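Local coordinates for FEZ-1 protein (Fluoribacter gormanii, PDB 5WCK) that probably hydrolyses beta-lactam antibiotics as a monomeric zinc-dependent metallo-beta-lactamase of subclass B3, at residues K65-S70 / A89-M94; N6-F11 / N223-L228; D195-I200 / D252-L257; T155-L160 / Q168-G173. The protein carries 2 engineered substitutions. One frame throughout, in Å; residues are numbered along the deposited sequence.

Interaction 1: K65-S70 / A89-M94; sequences KILLIS and AKYMVM
Lys65 enters the contact through its backbone: its O accepts the N-H of Lys90 in an almost straight bond, 2.9 Å between Lys90 N and Lys65 O, while the bent side chain of Lys90 curls back over that same carbonyl. Ile66 bonds through its backbone to Leu38 of strand 35-39, and its CD1 comes 4.0 Å from CE of Met92, reached because the Met92 chain is extended beyond CG. Leu67 turns to the other face. Its N gives a bond of 2.8 Å to Lys90 O and its O takes one from Met92 N almost along the C=O axis, so Leu67 grips the two residues that flank its partner Tyr91, the parallel-bridge pattern. This pairing sits inside the mixed sheet of the metallo-beta-lactamase fold, where helices 74-77 and 80-87 connect strand 64-68 to strand 90-94. With CG anti to the backbone N (chi1 177°), Leu67 lays CD2 over a face of the Tyr91 ring, 4.1 Å from CD2 to the centroid. Leu68 returns to the Met92 side, and its CD2 meets Met92 CB at 3.8 Å. At Ile69 the strands have spread, and a water takes over: it accepts from Ile69 N and donates to Met92 O, 2.7 Å from the water. CG2 of Ile69 lies near the plane of the Tyr91 ring at its edge, on the stretch leading to the zinc ligands His71 and His73.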
loop_
_atom_site.group_PDB
_atom_site.type_symbol
_atom_site.label_atom_id
_atom_site.label_comp_id
_atom_site.label_asym_id
_atom_site.label_seq_id
_atom_site.Cartn_x
_atom_site.Cartn_y
_atom_site.Cartn_z
ATOM N N LYS A 65 4.647 15.543 5.728
ATOM C CA LYS A 65 3.782 15.868 6.859
ATOM C C LYS A 65 3.050 14.640 7.422
ATOM O O LYS A 65 2.682 14.629 8.622
ATOM C CB LYS A 65 2.708 16.872 6.446
ATOM C CG LYS A 65 3.234 18.205 5.942
ATOM C CD LYS A 65 3.970 18.994 6.994
ATOM C CE LYS A 65 4.374 20.366 6.500
ATOM N NZ LYS A 65 5.185 21.082 7.511
ATOM N N ILE A 66 2.766 13.655 6.561
ATOM C CA ILE A 66 1.898 12.514 6.892
ATOM C C ILE A 66 2.539 11.269 6.289
ATOM O O ILE A 66 2.970 11.305 5.130
ATOM C CB ILE A 66 0.455 12.693 6.357
ATOM C CG1 ILE A 66 -0.227 13.931 6.961
ATOM C CG2 ILE A 66 -0.366 11.452 6.630
ATOM C CD1 ILE A 66 -1.613 14.210 6.398
ATOM N N LEU A 67 2.590 10.200 7.094
ATOM C CA LEU A 67 3.051 8.882 6.674
ATOM C C LEU A 67 1.897 7.894 6.810
ATOM O O LEU A 67 1.268 7.799 7.882
ATOM C CB LEU A 67 4.219 8.442 7.567
ATOM C CG LEU A 67 4.769 7.037 7.296
ATOM C CD1 LEU A 67 5.315 6.869 5.884
ATOM C CD2 LEU A 67 5.843 6.689 8.309
ATOM N N LEU A 68 1.588 7.207 5.697
ATOM C CA LEU A 68 0.576 6.149 5.610
ATOM C C LEU A 68 1.255 4.874 5.122
ATOM O O LEU A 68 2.367 4.932 4.589
ATOM C CB LEU A 68 -0.522 6.544 4.616
ATOM C CG LEU A 68 -1.118 7.930 4.773
ATOM C CD1 LEU A 68 -2.068 8.226 3.626
ATOM C CD2 LEU A 68 -1.806 8.079 6.121
ATOM N N ILE A 69 0.556 3.752 5.308
ATOM C CA ILE A 69 0.983 2.467 4.823
ATOM C C ILE A 69 -0.185 1.738 4.157
ATOM O O ILE A 69 -1.371 1.958 4.471
ATOM C CB ILE A 69 1.602 1.611 5.936
ATOM C CG1 ILE A 69 0.640 1.386 7.103
ATOM C CG2 ILE A 69 2.933 2.205 6.372
ATOM C CD1 ILE A 69 1.132 0.411 8.162
ATOM N N SER A 70 0.171 0.785 3.284
ATOM C CA SER A 70 -0.809 -0.139 2.705
ATOM C C SER A 70 -1.283 -1.158 3.752
ATOM O O SER A 70 -2.457 -1.454 3.851
ATOM C CB SER A 70 -0.236 -0.870 1.521
ATOM O OG SER A 70 -0.046 0.022 0.427
ATOM N N ALA A 89 7.024 13.375 10.494
ATOM C CA ALA A 89 5.717 13.164 9.838
ATOM C C ALA A 89 4.754 12.517 10.830
ATOM O O ALA A 89 5.220 11.843 11.713
ATOM C CB ALA A 89 5.860 12.238 8.648
ATOM N N LYS A 90 3.456 12.764 10.670
ATOM C CA LYS A 90 2.439 12.107 11.516
ATOM C C LYS A 90 2.081 10.763 10.888
ATOM O O LYS A 90 1.693 10.749 9.742
ATOM C CB LYS A 90 1.199 12.981 11.613
ATOM C CG LYS A 90 1.524 14.293 12.287
ATOM C CD LYS A 90 0.315 15.084 12.497
ATOM C CE LYS A 90 -0.072 15.866 11.279
ATOM N NZ LYS A 90 -0.508 17.192 11.759
ATOM N N TYR A 91 2.147 9.720 11.701
ATOM C CA TYR A 91 1.904 8.339 11.236
ATOM C C TYR A 91 0.440 7.980 11.498
ATOM O O TYR A 91 0.012 8.008 12.616
ATOM C CB TYR A 91 2.811 7.420 12.052
ATOM C CG TYR A 91 3.072 6.047 11.493
ATOM C CD1 TYR A 91 2.741 5.704 10.203
ATOM C CD2 TYR A 91 3.663 5.092 12.285
ATOM C CE1 TYR A 91 3.012 4.444 9.706
ATOM C CE2 TYR A 91 3.948 3.834 11.802
ATOM C CZ TYR A 91 3.649 3.514 10.497
ATOM O OH TYR A 91 3.950 2.265 10.055
ATOM N N MET A 92 -0.271 7.581 10.441
ATOM C CA MET A 92 -1.680 7.278 10.566
ATOM C C MET A 92 -1.894 5.861 10.020
ATOM O O MET A 92 -1.439 5.533 8.913
ATOM C CB MET A 92 -2.541 8.287 9.800
ATOM C CG MET A 92 -2.176 9.728 10.092
ATOM S SD MET A 92 -3.368 10.861 9.340
ATOM C CE MET A 92 -2.630 12.411 9.861
ATOM N N VAL A 93 -2.604 5.044 10.792
ATOM C CA VAL A 93 -2.734 3.593 10.548
ATOM C C VAL A 93 -4.167 3.152 10.884
ATOM O O VAL A 93 -4.758 3.537 11.889
ATOM C CB VAL A 93 -1.700 2.774 11.342
ATOM C CG1 VAL A 93 -1.894 1.286 11.132
ATOM C CG2 VAL A 93 -0.274 3.161 11.026
ATOM N N MET A 94 -4.735 2.305 10.009
ATOM C CA MET A 94 -6.027 1.659 10.204
ATOM C C MET A 94 -6.031 0.896 11.546
ATOM O O MET A 94 -5.129 0.119 11.819
ATOM C CB MET A 94 -6.281 0.674 9.059
ATOM C CG MET A 94 -7.685 0.079 9.001
ATOM S SD MET A 94 -9.056 1.244 8.727
ATOM C CE MET A 94 -8.753 1.653 7.008
HETATM O O HOH W 1 -1.955 4.038 6.728
#

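Interaction 2: N6-F11 / N223-L228; sequences NPFPPF and NKYVLL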
loop_
_atom_site.group_PDB
_atom_site.type_symbol
_atom_site.label_atom_id
_atom_site.label_comp_id
_atom_site.label_asym_id
_atom_site.label_seq_id
_atom_site.Cartn_x
_atom_site.Cartn_y
_atom_site.Cartn_z
ATOM N N ASN A 6 15.734 -3.120 -5.820
ATOM C CA ASN A 6 16.628 -2.256 -6.546
ATOM C C ASN A 6 16.010 -0.868 -6.667
ATOM O O ASN A 6 14.788 -0.731 -6.640
ATOM C CB ASN A 6 16.896 -2.810 -7.938
ATOM C CG ASN A 6 17.491 -4.194 -7.852
ATOM O OD1 ASN A 6 18.613 -4.338 -7.359
ATOM N ND2 ASN A 6 16.751 -5.199 -8.302
ATOM N N PRO A 7 16.821 0.199 -6.826
ATOM C CA PRO A 7 16.276 1.528 -7.052
ATOM C C PRO A 7 15.453 1.595 -8.346
ATOM O O PRO A 7 15.644 0.814 -9.305
ATOM C CB PRO A 7 17.487 2.469 -7.118
ATOM C CG PRO A 7 18.699 1.575 -7.214
ATOM C CD PRO A 7 18.298 0.204 -6.726
ATOM N N PHE A 8 14.514 2.536 -8.348
ATOM C CA PHE A 8 13.664 2.753 -9.488
ATOM C C PHE A 8 13.565 4.251 -9.699
ATOM O O PHE A 8 13.505 4.995 -8.732
ATOM C CB PHE A 8 12.267 2.149 -9.279
ATOM C CG PHE A 8 11.485 1.967 -10.551
ATOM C CD1 PHE A 8 11.627 0.815 -11.315
ATOM C CD2 PHE A 8 10.679 2.973 -11.055
ATOM C CE1 PHE A 8 10.951 0.665 -12.510
ATOM C CE2 PHE A 8 10.022 2.830 -12.263
ATOM C CZ PHE A 8 10.130 1.661 -12.979
ATOM N N PRO A 9 13.572 4.753 -10.943
ATOM C CA PRO A 9 13.492 6.200 -11.156
ATOM C C PRO A 9 12.150 6.743 -10.706
ATOM O O PRO A 9 11.107 6.195 -11.078
ATOM C CB PRO A 9 13.629 6.387 -12.674
ATOM C CG PRO A 9 13.384 5.026 -13.265
ATOM C CD PRO A 9 13.713 4.010 -12.201
ATOM N N PRO A 10 12.118 7.827 -9.902
ATOM C CA PRO A 10 10.843 8.399 -9.476
ATOM C C PRO A 10 10.180 9.143 -10.639
ATOM O O PRO A 10 10.870 9.611 -11.568
ATOM C CB PRO A 10 11.260 9.325 -8.329
ATOM C CG PRO A 10 12.659 9.793 -8.727
ATOM C CD PRO A 10 13.278 8.568 -9.375
ATOM N N PHE A 11 8.850 9.275 -10.606
ATOM C CA PHE A 11 8.128 9.893 -11.694
ATOM C C PHE A 11 6.742 10.322 -11.218
ATOM O O PHE A 11 6.277 9.841 -10.185
ATOM C CB PHE A 11 8.023 8.969 -12.917
ATOM C CG PHE A 11 7.256 7.697 -12.681
ATOM C CD1 PHE A 11 7.887 6.600 -12.120
ATOM C CD2 PHE A 11 5.912 7.613 -13.007
ATOM C CE1 PHE A 11 7.174 5.433 -11.900
ATOM C CE2 PHE A 11 5.201 6.452 -12.777
ATOM C CZ PHE A 11 5.837 5.375 -12.219
ATOM N N ASN A 223 6.743 -2.262 -17.170
ATOM C CA ASN A 223 6.320 -2.115 -18.568
ATOM C C ASN A 223 5.567 -0.795 -18.756
ATOM O O ASN A 223 5.718 -0.144 -19.768
ATOM C CB ASN A 223 5.525 -3.318 -19.073
ATOM C CG ASN A 223 6.386 -4.562 -19.166
ATOM O OD1 ASN A 223 7.411 -4.580 -19.864
ATOM N ND2 ASN A 223 6.006 -5.614 -18.453
ATOM N N LYS A 224 4.767 -0.388 -17.765
ATOM C CA LYS A 224 4.039 0.857 -17.884
ATOM C C LYS A 224 4.999 2.055 -17.853
ATOM O O LYS A 224 4.778 3.020 -18.538
ATOM C CB LYS A 224 2.980 0.950 -16.793
ATOM C CG LYS A 224 1.777 0.056 -17.065
ATOM C CD LYS A 224 0.779 0.045 -15.937
ATOM C CE LYS A 224 -0.415 -0.839 -16.230
ATOM N NZ LYS A 224 -1.252 -1.057 -15.029
ATOM N N TYR A 225 6.025 2.010 -17.000
ATOM C CA TYR A 225 7.025 3.082 -16.927
ATOM C C TYR A 225 7.731 3.220 -18.280
ATOM O O TYR A 225 7.941 4.325 -18.732
ATOM C CB TYR A 225 8.063 2.858 -15.830
ATOM C CG TYR A 225 9.097 3.951 -15.757
ATOM C CD1 TYR A 225 8.800 5.176 -15.200
ATOM C CD2 TYR A 225 10.352 3.782 -16.327
ATOM C CE1 TYR A 225 9.734 6.203 -15.152
ATOM C CE2 TYR A 225 11.297 4.787 -16.270
ATOM C CZ TYR A 225 10.991 6.002 -15.691
ATOM O OH TYR A 225 11.940 6.990 -15.652
ATOM N N VAL A 226 8.079 2.091 -18.905
ATOM C CA VAL A 226 8.657 2.123 -20.240
ATOM C C VAL A 226 7.712 2.843 -21.207
ATOM O O VAL A 226 8.169 3.681 -21.989
ATOM C CB VAL A 226 9.024 0.718 -20.730
ATOM C CG1 VAL A 226 9.380 0.722 -22.213
ATOM C CG2 VAL A 226 10.166 0.144 -19.913
ATOM N N LEU A 227 6.402 2.541 -21.171
ATOM C CA LEU A 227 5.439 3.228 -22.049
ATOM C C LEU A 227 5.411 4.731 -21.733
ATOM O O LEU A 227 5.261 5.551 -22.628
ATOM C CB LEU A 227 4.048 2.611 -21.889
ATOM C CG LEU A 227 3.895 1.185 -22.412
ATOM C CD1 LEU A 227 2.505 0.661 -22.110
ATOM C CD2 LEU A 227 4.161 1.086 -23.902
ATOM N N LEU A 228 5.466 5.085 -20.446
ATOM C CA LEU A 228 5.427 6.485 -20.059
ATOM C C LEU A 228 6.661 7.223 -20.589
ATOM O O LEU A 228 6.521 8.354 -21.103
ATOM C CB LEU A 228 5.371 6.578 -18.540
ATOM C CG LEU A 228 5.317 8.007 -18.009
ATOM C CD1 LEU A 228 4.002 8.671 -18.390
ATOM C CD2 LEU A 228 5.532 8.000 -16.515
HETATM O O HOH W 2 11.461 9.355 -14.309
#
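Tyr225 on helix 221-229 has more surface buried here than any other residue of the two segments, and it reaches across with CG anti to its backbone N (chi1 180°) to lie among Phe8, Pro9 and Phe11. Phe8 presents its edge to one face of the tyrosine ring, a T-shaped pair with centroids 5.1 Å apart and planes at 72°. The tip of Phe8 also touches the root of the tyrosine, with Phe8 CZ 3.7 Å from Tyr225 CB. Farther out, CB and CG of Pro9 close on the phenol end, Pro9 CG standing 3.4 Å from Tyr225 OH. Phe11 comes second. Its CG takes the crowded position between backbone N and carbonyl carbon (chi1 63°), and Tyr225 CD1 lies over one face of its ring, 3.5 Å from Phe11 CD1, the two planes inclined obliquely. By the other ortho carbon, on the same side of the plane, Phe11 CD2 meets Leu228 CD2 at 3.5 Å, one helical turn beyond the tyrosine. Phe11 also meets the rings of Tyr19 and Phe236, so the aromatic cluster ties the N-terminal approach to strand 11-14 against a helix far along the chain. The polar tip is served by a water 2.8 Å from Tyr225 OH that donates to Pro10 O. With no direct hydrogen bond between the segments, apolar and aromatic packing carries the contact, and the water gives the phenol a polar partner.

Interaction 3: D195-I200 / D252-L257; sequences DYKHSI and DFYTEL
Helix 192-204 and the long C-terminal helix 239-262 run nearly antiparallel, their short segments crossing at -156° with axes 11.2 Å apart. This is helix-helix packing on one flank of the metallo-beta-lactamase fold, and that spacing leaves room for large side chains between the backbones. Phe253, with the largest buried area, reaches into it. Its CG stands anti to the backbone N (chi1 165°), which sends the ring across to the other helix, where CB of Tyr196 settles over one face, 3.7 Å from CB to the ring centroid. The two aromatic planes are nearly parallel but slid so far apart that the rings barely overlap; the phenol ring passes on beside Phe253, and its hydroxyl bonds to the O of Gly176. Tyr196 thus joins the helix pair to the zinc-site surroundings, its side chain lying about 4 Å from that of His149, a zinc ligand. Ile200, one turn along, brings its CD1 to 3.8 Å from Phe253 CD2 and also touches the Tyr254 ring. On the solvent side the extended Lys197 chain crosses both aromatic side chains of the other helix at about a right angle. Its CE lies in the plane of the Phe253 ring, at the edge, and also approaches Leu257. No hydrogen bond links the two segments; even at the phenol tip of Tyr254 the neighbour is aliphatic, with Lys197 CG 3.5 Å from Tyr254 OH.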
loop_
_atom_site.group_PDB
_atom_site.type_symbol
_atom_site.label_atom_id
_atom_site.label_comp_id
_atom_site.label_asym_id
_atom_site.label_seq_id
_atom_site.Cartn_x
_atom_site.Cartn_y
_atom_site.Cartn_z
ATOM N N ASP A 195 -13.253 -11.906 6.017
ATOM C CA ASP A 195 -12.597 -10.637 5.723
ATOM C C ASP A 195 -12.146 -10.576 4.253
ATOM O O ASP A 195 -12.412 -9.579 3.568
ATOM C CB ASP A 195 -11.450 -10.385 6.708
ATOM C CG ASP A 195 -11.904 -9.738 8.012
ATOM O OD1 ASP A 195 -13.140 -9.578 8.233
ATOM O OD2 ASP A 195 -11.017 -9.390 8.816
ATOM N N TYR A 196 -11.472 -11.621 3.772
ATOM C CA TYR A 196 -11.085 -11.680 2.349
ATOM C C TYR A 196 -12.334 -11.554 1.464
ATOM O O TYR A 196 -12.296 -10.863 0.422
ATOM C CB TYR A 196 -10.352 -12.984 2.018
ATOM C CG TYR A 196 -8.867 -13.002 2.286
ATOM C CD1 TYR A 196 -7.975 -12.440 1.390
ATOM C CD2 TYR A 196 -8.333 -13.672 3.375
ATOM C CE1 TYR A 196 -6.599 -12.503 1.581
ATOM C CE2 TYR A 196 -6.964 -13.703 3.613
ATOM C CZ TYR A 196 -6.089 -13.140 2.694
ATOM O OH TYR A 196 -4.728 -13.207 2.882
ATOM N N LYS A 197 -13.414 -12.235 1.846
ATOM C CA LYS A 197 -14.645 -12.202 1.026
ATOM C C LYS A 197 -15.216 -10.789 0.972
ATOM O O LYS A 197 -15.647 -10.318 -0.081
ATOM C CB LYS A 197 -15.653 -13.232 1.542
ATOM C CG LYS A 197 -15.193 -14.662 1.328
ATOM C CD LYS A 197 -16.031 -15.706 2.038
ATOM C CE LYS A 197 -15.386 -17.073 2.045
ATOM N NZ LYS A 197 -16.259 -18.050 2.755
ATOM N N HIS A 198 -15.184 -10.096 2.105
ATOM C CA HIS A 198 -15.611 -8.711 2.157
ATOM C C HIS A 198 -14.729 -7.849 1.254
ATOM O O HIS A 198 -15.231 -7.008 0.509
ATOM C CB HIS A 198 -15.605 -8.188 3.598
ATOM C CG HIS A 198 -15.963 -6.751 3.685
ATOM N ND1 HIS A 198 -17.249 -6.298 3.434
ATOM C CD2 HIS A 198 -15.213 -5.666 3.951
ATOM C CE1 HIS A 198 -17.265 -4.980 3.577
ATOM N NE2 HIS A 198 -16.044 -4.568 3.866
ATOM N N SER A 199 -13.407 -8.054 1.314
ATOM C CA SER A 199 -12.483 -7.299 0.476
ATOM C C SER A 199 -12.814 -7.506 -1.008
ATOM O O SER A 199 -12.748 -6.577 -1.803
ATOM C CB SER A 199 -11.070 -7.661 0.736
ATOM O OG SER A 199 -10.663 -7.195 2.004
ATOM N N ILE A 200 -13.081 -8.751 -1.376
ATOM C CA ILE A 200 -13.447 -9.072 -2.772
ATOM C C ILE A 200 -14.709 -8.299 -3.167
ATOM O O ILE A 200 -14.755 -7.683 -4.244
ATOM C CB ILE A 200 -13.611 -10.585 -2.974
ATOM C CG1 ILE A 200 -12.255 -11.283 -2.852
ATOM C CG2 ILE A 200 -14.278 -10.884 -4.308
ATOM C CD1 ILE A 200 -12.330 -12.747 -2.612
ATOM N N ASP A 252 -7.932 -16.531 -7.009
ATOM C CA ASP A 252 -6.805 -17.118 -6.263
ATOM C C ASP A 252 -7.228 -17.432 -4.818
ATOM O O ASP A 252 -6.850 -18.471 -4.262
ATOM C CB ASP A 252 -5.584 -16.200 -6.260
ATOM C CG ASP A 252 -4.897 -16.022 -7.607
ATOM O OD1 ASP A 252 -5.196 -16.816 -8.530
ATOM O OD2 ASP A 252 -4.070 -15.053 -7.739
ATOM N N PHE A 253 -7.995 -16.531 -4.203
ATOM C CA PHE A 253 -8.456 -16.730 -2.847
ATOM C C PHE A 253 -9.347 -17.978 -2.793
ATOM O O PHE A 253 -9.155 -18.854 -1.927
ATOM C CB PHE A 253 -9.192 -15.506 -2.289
ATOM C CG PHE A 253 -9.967 -15.827 -1.040
ATOM C CD1 PHE A 253 -9.340 -15.902 0.194
ATOM C CD2 PHE A 253 -11.317 -16.127 -1.095
ATOM C CE1 PHE A 253 -10.042 -16.267 1.324
ATOM C CE2 PHE A 253 -12.029 -16.474 0.039
ATOM C CZ PHE A 253 -11.389 -16.546 1.248
ATOM N N TYR A 254 -10.316 -18.074 -3.707
ATOM C CA TYR A 254 -11.228 -19.216 -3.720
ATOM C C TYR A 254 -10.516 -20.512 -4.106
ATOM O O TYR A 254 -10.888 -21.587 -3.630
ATOM C CB TYR A 254 -12.470 -18.939 -4.565
ATOM C CG TYR A 254 -13.540 -18.205 -3.800
ATOM C CD1 TYR A 254 -14.450 -18.892 -3.015
ATOM C CD2 TYR A 254 -13.590 -16.826 -3.781
ATOM C CE1 TYR A 254 -15.410 -18.230 -2.277
ATOM C CE2 TYR A 254 -14.536 -16.146 -3.049
ATOM C CZ TYR A 254 -15.450 -16.851 -2.296
ATOM O OH TYR A 254 -16.377 -16.167 -1.588
ATOM N N THR A 255 -9.487 -20.426 -4.949
ATOM C CA THR A 255 -8.669 -21.583 -5.265
ATOM C C THR A 255 -7.969 -22.101 -3.995
ATOM O O THR A 255 -7.882 -23.333 -3.778
ATOM C CB THR A 255 -7.658 -21.271 -6.374
ATOM O OG1 THR A 255 -8.418 -21.023 -7.557
ATOM C CG2 THR A 255 -6.695 -22.421 -6.607
ATOM N N GLU A 256 -7.423 -21.188 -3.194
ATOM C CA GLU A 256 -6.705 -21.573 -1.970
ATOM C C GLU A 256 -7.703 -22.109 -0.936
ATOM O O GLU A 256 -7.421 -23.067 -0.229
ATOM C CB GLU A 256 -5.880 -20.415 -1.411
ATOM C CG GLU A 256 -5.092 -20.775 -0.182
ATOM C CD GLU A 256 -4.066 -21.900 -0.308
ATOM O OE1 GLU A 256 -3.696 -22.460 0.761
ATOM O OE2 GLU A 256 -3.620 -22.202 -1.459
ATOM N N LEU A 257 -8.891 -21.500 -0.873
ATOM C CA LEU A 257 -9.919 -21.971 0.016
ATOM C C LEU A 257 -10.339 -23.392 -0.366
ATOM O O LEU A 257 -10.420 -24.279 0.502
ATOM C CB LEU A 257 -11.090 -20.991 -0.005
ATOM C CG LEU A 257 -12.260 -21.380 0.896
ATOM C CD1 LEU A 257 -11.891 -21.238 2.372
ATOM C CD2 LEU A 257 -13.468 -20.546 0.565
#

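Interaction 4: T155-L160 / Q168-G173; sequences TWTMKL and QAVIIG
Thr155 begins the pairing. Its CB lies 3.9 Å from Ile171 O. CG2, anti to the backbone N, lies against that same oxygen and also reaches Val170 CG1 at 3.6 Å, while OG1, anti to the carbonyl carbon, turns to Gly173, standing 3.2 Å from Gly173 N, and hydrogen-bonds to the hydroxyl of Thr146. Behind it the strands form the antiparallel beta hairpin 154-162/165-172, part of the second sheet of the metallo-beta-lactamase fold. Trp156 with Ile171 and Met158 with Ala169 are its hydrogen-bonded pairs. In both, the bond given back by the second strand is the shorter: Ile171 N reaches Trp156 O at 2.8 Å, nearly along the C=O axis. Thr157 and Val170 form a non-hydrogen-bonded pair, their CG2 atoms touching side by side at 3.9 Å. On the opposite face Ala169 CB is met by Leu160 CD1 at 3.7 Å and by Met158 CG. The amides and carbonyls of the two hydrogen-bonded pairs thus satisfy one another, while Thr157 turns its backbone to strand 139-145. At the end of the hairpin Gly173 O accepts from ND1 of the zinc ligand His71 and from Ser214 OG, consistent with holding that imidazole in its orientation.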
loop_
_atom_site.group_PDB
_atom_site.type_symbol
_atom_site.label_atom_id
_atom_site.label_comp_id
_atom_site.label_asym_id
_atom_site.label_seq_id
_atom_site.Cartn_x
_atom_site.Cartn_y
_atom_site.Cartn_z
ATOM N N THR A 155 -6.747 -0.148 1.383
ATOM C CA THR A 155 -6.707 0.246 -0.009
ATOM C C THR A 155 -6.986 1.751 -0.047
ATOM O O THR A 155 -8.042 2.205 0.402
ATOM C CB THR A 155 -7.725 -0.554 -0.819
ATOM O OG1 THR A 155 -7.251 -1.905 -0.885
ATOM C CG2 THR A 155 -7.885 -0.024 -2.230
ATOM N N TRP A 156 -6.032 2.508 -0.566
ATOM C CA TRP A 156 -6.082 3.968 -0.572
ATOM C C TRP A 156 -6.640 4.450 -1.909
ATOM O O TRP A 156 -6.186 3.989 -2.935
ATOM C CB TRP A 156 -4.684 4.551 -0.312
ATOM C CG TRP A 156 -4.208 4.429 1.108
ATOM C CD1 TRP A 156 -3.300 3.556 1.639
ATOM C CD2 TRP A 156 -4.673 5.232 2.193
ATOM N NE1 TRP A 156 -3.184 3.748 2.996
ATOM C CE2 TRP A 156 -3.997 4.796 3.355
ATOM C CE3 TRP A 156 -5.577 6.289 2.273
ATOM C CZ2 TRP A 156 -4.242 5.396 4.589
ATOM C CZ3 TRP A 156 -5.797 6.889 3.490
ATOM C CH2 TRP A 156 -5.146 6.430 4.632
ATOM N N THR A 157 -7.594 5.385 -1.880
ATOM C CA THR A 157 -8.120 5.943 -3.116
ATOM C C THR A 157 -8.046 7.469 -3.088
ATOM O O THR A 157 -8.082 8.107 -2.031
ATOM C CB THR A 157 -9.541 5.446 -3.400
ATOM O OG1 THR A 157 -10.416 5.964 -2.393
ATOM C CG2 THR A 157 -9.632 3.935 -3.486
ATOM N N MET A 158 -7.912 8.029 -4.295
ATOM C CA MET A 158 -8.012 9.470 -4.475
ATOM C C MET A 158 -8.426 9.756 -5.916
ATOM O O MET A 158 -8.248 8.923 -6.778
ATOM C CB MET A 158 -6.704 10.198 -4.162
ATOM C CG MET A 158 -5.572 9.780 -5.058
ATOM S SD MET A 158 -3.925 10.374 -4.585
ATOM C CE MET A 158 -4.200 12.141 -4.636
ATOM N N LYS A 159 -8.992 10.945 -6.131
ATOM C CA LYS A 159 -9.357 11.404 -7.479
ATOM C C LYS A 159 -8.267 12.346 -7.987
ATOM O O LYS A 159 -7.811 13.225 -7.245
ATOM C CB LYS A 159 -10.734 12.064 -7.449
ATOM C CG LYS A 159 -11.463 12.095 -8.787
ATOM C CD LYS A 159 -12.951 12.336 -8.560
ATOM C CE LYS A 159 -13.757 12.583 -9.815
ATOM N NZ LYS A 159 -14.917 13.468 -9.548
ATOM N N LEU A 160 -7.797 12.107 -9.216
ATOM C CA LEU A 160 -6.685 12.837 -9.814
ATOM C C LEU A 160 -7.194 13.473 -11.120
ATOM O O LEU A 160 -7.949 12.843 -11.864
ATOM C CB LEU A 160 -5.518 11.880 -10.118
ATOM C CG LEU A 160 -4.798 11.281 -8.907
ATOM C CD1 LEU A 160 -3.861 10.168 -9.303
ATOM C CD2 LEU A 160 -4.041 12.358 -8.143
ATOM N N GLN A 168 -10.160 8.007 -10.867
ATOM C CA GLN A 168 -10.000 7.435 -9.523
ATOM C C GLN A 168 -8.738 6.547 -9.509
ATOM O O GLN A 168 -8.641 5.554 -10.237
ATOM C CB GLN A 168 -11.238 6.651 -9.069
ATOM C CG GLN A 168 -11.018 5.895 -7.755
ATOM C CD GLN A 168 -12.189 5.842 -6.800
ATOM O OE1 GLN A 168 -12.718 6.874 -6.382
ATOM N NE2 GLN A 168 -12.545 4.636 -6.368
ATOM N N ALA A 169 -7.786 6.922 -8.644
ATOM C CA ALA A 169 -6.594 6.143 -8.361
ATOM C C ALA A 169 -6.886 5.223 -7.170
ATOM O O ALA A 169 -7.470 5.630 -6.174
ATOM C CB ALA A 169 -5.412 7.037 -8.078
ATOM N N VAL A 170 -6.440 3.982 -7.296
ATOM C CA VAL A 170 -6.644 2.960 -6.308
ATOM C C VAL A 170 -5.287 2.292 -6.047
ATOM O O VAL A 170 -4.732 1.669 -6.930
ATOM C CB VAL A 170 -7.672 1.910 -6.765
ATOM C CG1 VAL A 170 -7.822 0.827 -5.712
ATOM C CG2 VAL A 170 -9.022 2.510 -7.116
ATOM N N ILE A 171 -4.780 2.432 -4.818
ATOM C CA ILE A 171 -3.582 1.692 -4.391
ATOM C C ILE A 171 -4.048 0.454 -3.607
ATOM O O ILE A 171 -4.369 0.543 -2.405
ATOM C CB ILE A 171 -2.626 2.585 -3.573
ATOM C CG1 ILE A 171 -2.272 3.897 -4.278
ATOM C CG2 ILE A 171 -1.358 1.823 -3.195
ATOM C CD1 ILE A 171 -1.622 4.959 -3.383
ATOM N N ILE A 172 -4.136 -0.681 -4.297
ATOM C CA ILE A 172 -4.612 -1.929 -3.696
ATOM C C ILE A 172 -3.634 -2.330 -2.590
ATOM O O ILE A 172 -2.420 -2.442 -2.816
ATOM C CB ILE A 172 -4.795 -3.025 -4.764
ATOM C CG1 ILE A 172 -5.880 -2.623 -5.769
ATOM C CG2 ILE A 172 -5.117 -4.354 -4.106
ATOM C CD1 ILE A 172 -6.105 -3.576 -6.919
ATOM N N GLY A 173 -4.138 -2.491 -1.375
ATOM C CA GLY A 173 -3.253 -2.777 -0.225
ATOM C C GLY A 173 -2.541 -4.114 -0.288
ATOM O O GLY A 173 -1.386 -4.175 0.132
#

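How the interactions relate
Interactions 1 and 4 lie in the core and are built on backbone hydrogen bonds, one between parallel strands of the first sheet, the other in an antiparallel hairpin of the second. They touch directly: Trp156 NE1 probably bonds to Ile69 O, and its ring packs on Leu68, so the two sheets meet there. Interaction 2 sets an irregular N-terminal segment on a helix and interaction 3 packs two helices; neither has a direct hydrogen bond between its segments, and aromatic rings do the work. Interaction 2 is at the surface, water-bridged at its rim, whereas interaction 3 is largely buried. Their helices, 221-229 and 239-262, follow each other in the chain, yet the contacts lie 31 Å apart between centres.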